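Cell death abnormality protein 2 (Caenorhabditis elegans, PDB 3QWX) acts as a CRK-family SH2-SH3 signalling adaptor that binds CED-5 and is required for cell-corpse engulfment and cell migration. Local coordinates at residues 116-121 and 146-151. Numbering follows the deposited sequence.
Sequences PIIEVV and LSKTNQ
At a classic beta bulge in the first SH3 domain, Ile-118 and Glu-119 reach across to Leu-146, Ser-147 and Lys-148 at the end of the neighbouring antiparallel strand. Ile-118 packs its side chain on the backbone of 146-147. With CG1 anti to the carbonyl carbon (chi1 -70°) and the chain extended beyond it, Ile-118 CD1 lies over the backbone that leaves the strand, 3.2 Å from Leu-146 O and 3.5 Å from Ser-147 CA. Leu-146 O is also the acceptor for a water, at 2.6 Å from the water oxygen, and the same water donates to Pro-116 O at 2.7 Å, linking the two segments. Leu-146 itself turns its CB away, yet Leu-146 CD1 comes back to 3.9 Å from Pro-116 O.

In the small SH3 barrel, the bulge residues Ile-118 and Glu-119 both pair with Ile-145, while a second bulge sets Leu-146 and Ser-147 against Glu-155. Beyond this pairing, on the exposed surface, Lys-148 extends fully and crosses the Glu-119 side chain at about a right angle. Lys-148 NZ approaches both carboxylate oxygens almost equally, with Glu-119 OE2 at 3.3 Å and Glu-119 OE1 at 3.4 Å; the salt bridge to OE2 includes a weak hydrogen bond. Lys-148 also makes a cation-pi contact with Trp-154, a residue the Glu-119 side chain also touches.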
ATOM      1  N   PRO A 116       3.560  -6.735   9.915  1.00 21.74           N
ATOM      2  CA  PRO A 116       3.554  -6.930  11.372  1.00 23.96           C
ATOM      3  C   PRO A 116       4.428  -5.890  12.081  1.00 19.94           C
ATOM      4  O   PRO A 116       5.370  -5.358  11.495  1.00 22.59           O
ATOM      5  CB  PRO A 116       4.174  -8.322  11.552  1.00 24.52           C
ATOM      6  CG  PRO A 116       4.157  -8.953  10.191  1.00 28.45           C
ATOM      7  CD  PRO A 116       4.210  -7.854   9.206  1.00 24.22           C
ATOM      8  N   ILE A 117       4.107  -5.621  13.338  1.00 20.78           N
ATOM      9  CA  ILE A 117       4.808  -4.613  14.123  1.00 23.24           C
ATOM     10  C   ILE A 117       6.001  -5.249  14.829  1.00 24.00           C
ATOM     11  O   ILE A 117       5.846  -6.228  15.560  1.00 21.58           O
ATOM     12  CB  ILE A 117       3.864  -3.988  15.168  1.00 20.53           C
ATOM     13  CG1 ILE A 117       2.625  -3.393  14.471  1.00 21.15           C
ATOM     14  CG2 ILE A 117       4.612  -2.966  16.031  1.00 22.03           C
ATOM     15  CD1 ILE A 117       1.411  -3.192  15.388  1.00 22.93           C
ATOM     16  N   ILE A 118       7.186  -4.697  14.593  1.00 21.75           N
ATOM     17  CA  ILE A 118       8.393  -5.148  15.276  1.00 23.60           C
ATOM     18  C   ILE A 118       8.451  -4.555  16.680  1.00 27.40           C
ATOM     19  O   ILE A 118       8.727  -5.252  17.648  1.00 26.41           O
ATOM     20  CB  ILE A 118       9.655  -4.758  14.482  1.00 24.95           C
ATOM     21  CG1 ILE A 118       9.742  -5.595  13.209  1.00 27.01           C
ATOM     22  CG2 ILE A 118      10.897  -4.962  15.320  1.00 29.18           C
ATOM     23  CD1 ILE A 118      10.722  -5.065  12.199  1.00 28.33           C
ATOM     24  N   GLU A 119       8.199  -3.256  16.792  1.00 20.76           N
ATOM     25  CA  GLU A 119       8.081  -2.647  18.111  1.00 24.13           C
ATOM     26  C   GLU A 119       7.332  -1.321  18.053  1.00 23.46           C
ATOM     27  O   GLU A 119       7.174  -0.736  16.978  1.00 20.88           O
ATOM     28  CB  GLU A 119       9.457  -2.467  18.757  1.00 29.74           C
ATOM     29  CG  GLU A 119      10.414  -1.603  17.973  1.00 25.63           C
ATOM     30  CD  GLU A 119      11.769  -1.485  18.658  1.00 36.44           C
ATOM     31  OE1 GLU A 119      12.142  -2.419  19.404  1.00 43.10           O
ATOM     32  OE2 GLU A 119      12.455  -0.457  18.455  1.00 37.37           O
ATOM     33  N   VAL A 120       6.863  -0.869  19.212  1.00 20.55           N
ATOM     34  CA  VAL A 120       6.187   0.414  19.338  1.00 24.25           C
ATOM     35  C   VAL A 120       7.147   1.438  19.936  1.00 25.62           C
ATOM     36  O   VAL A 120       7.798   1.180  20.950  1.00 26.99           O
ATOM     37  CB  VAL A 120       4.916   0.310  20.222  1.00 26.10           C
ATOM     38  CG1 VAL A 120       4.206   1.652  20.306  1.00 25.45           C
ATOM     39  CG2 VAL A 120       3.974  -0.755  19.677  1.00 25.58           C
ATOM     40  N   VAL A 121       7.233   2.599  19.296  1.00 25.16           N
ATOM     41  CA  VAL A 121       8.164   3.636  19.710  1.00 22.88           C
ATOM     42  C   VAL A 121       7.425   4.955  19.811  1.00 22.86           C
ATOM     43  O   VAL A 121       6.310   5.089  19.306  1.00 19.20           O
ATOM     44  CB  VAL A 121       9.329   3.797  18.695  1.00 22.88           C
ATOM     45  CG1 VAL A 121      10.150   2.517  18.601  1.00 20.81           C
ATOM     46  CG2 VAL A 121       8.790   4.196  17.315  1.00 18.20           C
ATOM     47  N   LEU A 146       8.101  -1.220  11.425  1.00 16.23           N
ATOM     48  CA  LEU A 146       7.817  -2.370  10.572  1.00 18.34           C
ATOM     49  C   LEU A 146       9.079  -3.045  10.076  1.00 23.53           C
ATOM     50  O   LEU A 146       9.052  -4.203   9.653  1.00 21.86           O
ATOM     51  CB  LEU A 146       7.016  -1.931   9.340  1.00 21.08           C
ATOM     52  CG  LEU A 146       5.512  -1.664   9.419  1.00 24.36           C
ATOM     53  CD1 LEU A 146       4.995  -1.561  10.829  1.00 19.73           C
ATOM     54  CD2 LEU A 146       5.159  -0.445   8.608  1.00 25.15           C
ATOM     55  N   SER A 147      10.184  -2.315  10.086  1.00 17.53           N
ATOM     56  CA  SER A 147      11.420  -2.884   9.589  1.00 24.22           C
ATOM     57  C   SER A 147      12.607  -2.125  10.122  1.00 23.17           C
ATOM     58  O   SER A 147      12.623  -0.893  10.097  1.00 17.64           O
ATOM     59  CB  SER A 147      11.455  -2.869   8.062  1.00 22.96           C
ATOM     60  OG  SER A 147      12.590  -3.577   7.609  1.00 31.81           O
ATOM     61  N   LYS A 148      13.595  -2.862  10.617  1.00 22.65           N
ATOM     62  CA  LYS A 148      14.863  -2.245  10.988  1.00 25.03           C
ATOM     63  C   LYS A 148      15.896  -2.386   9.869  1.00 28.50           C
ATOM     64  O   LYS A 148      16.909  -3.067  10.013  1.00 26.39           O
ATOM     65  CB  LYS A 148      15.356  -2.793  12.321  1.00 26.79           C
ATOM     66  CG  LYS A 148      14.500  -2.305  13.467  1.00 24.21           C
ATOM     67  CD  LYS A 148      15.017  -2.770  14.812  1.00 29.53           C
ATOM     68  CE  LYS A 148      14.205  -2.129  15.929  1.00 27.66           C
ATOM     69  NZ  LYS A 148      14.779  -2.419  17.264  1.00 31.20           N
ATOM     70  N   THR A 149      15.581  -1.723   8.758  1.00 27.39           N
ATOM     71  CA  THR A 149      16.390  -1.645   7.544  1.00 28.19           C
ATOM     72  C   THR A 149      17.895  -1.648   7.808  1.00 29.69           C
ATOM     73  O   THR A 149      18.626  -2.563   7.411  1.00 29.59           O
ATOM     74  CB  THR A 149      16.023  -0.343   6.777  1.00 34.30           C
ATOM     75  OG1 THR A 149      14.649  -0.006   7.027  1.00 30.85           O
ATOM     76  CG2 THR A 149      16.245  -0.497   5.282  1.00 35.99           C
ATOM     77  N   ASN A 150      18.366  -0.599   8.459  1.00 29.90           N
ATOM     78  CA  ASN A 150      19.756  -0.551   8.873  1.00 27.60           C
ATOM     79  C   ASN A 150      19.790   0.043  10.260  1.00 29.21           C
ATOM     80  O   ASN A 150      18.736   0.254  10.867  1.00 28.07           O
ATOM     81  CB  ASN A 150      20.605   0.246   7.874  1.00 27.88           C
ATOM     82  CG  ASN A 150      20.045   1.630   7.591  1.00 25.39           C
ATOM     83  OD1 ASN A 150      19.997   2.483   8.479  1.00 26.58           O
ATOM     84  ND2 ASN A 150      19.649   1.870   6.346  1.00 25.13           N
ATOM     85  N   GLN A 151      20.979   0.313  10.780  1.00 26.56           N
ATOM     86  CA  GLN A 151      21.050   0.792  12.146  1.00 27.73           C
ATOM     87  C   GLN A 151      20.566   2.222  12.233  1.00 21.95           C
ATOM     88  O   GLN A 151      20.237   2.696  13.321  1.00 27.39           O
ATOM     89  CB  GLN A 151      22.467   0.660  12.708  1.00 27.79           C
ATOM     90  CG  GLN A 151      23.527   1.280  11.841  1.00 34.05           C
ATOM     91  CD  GLN A 151      24.908   0.755  12.176  1.00 36.15           C
ATOM     92  OE1 GLN A 151      25.828   0.832  11.366  1.00 37.00           O
ATOM     93  NE2 GLN A 151      25.052   0.199  13.372  1.00 35.88           N
TER
HETATM   94  O   HOH W   1       7.260  -6.066   9.661  1.00 18.21           O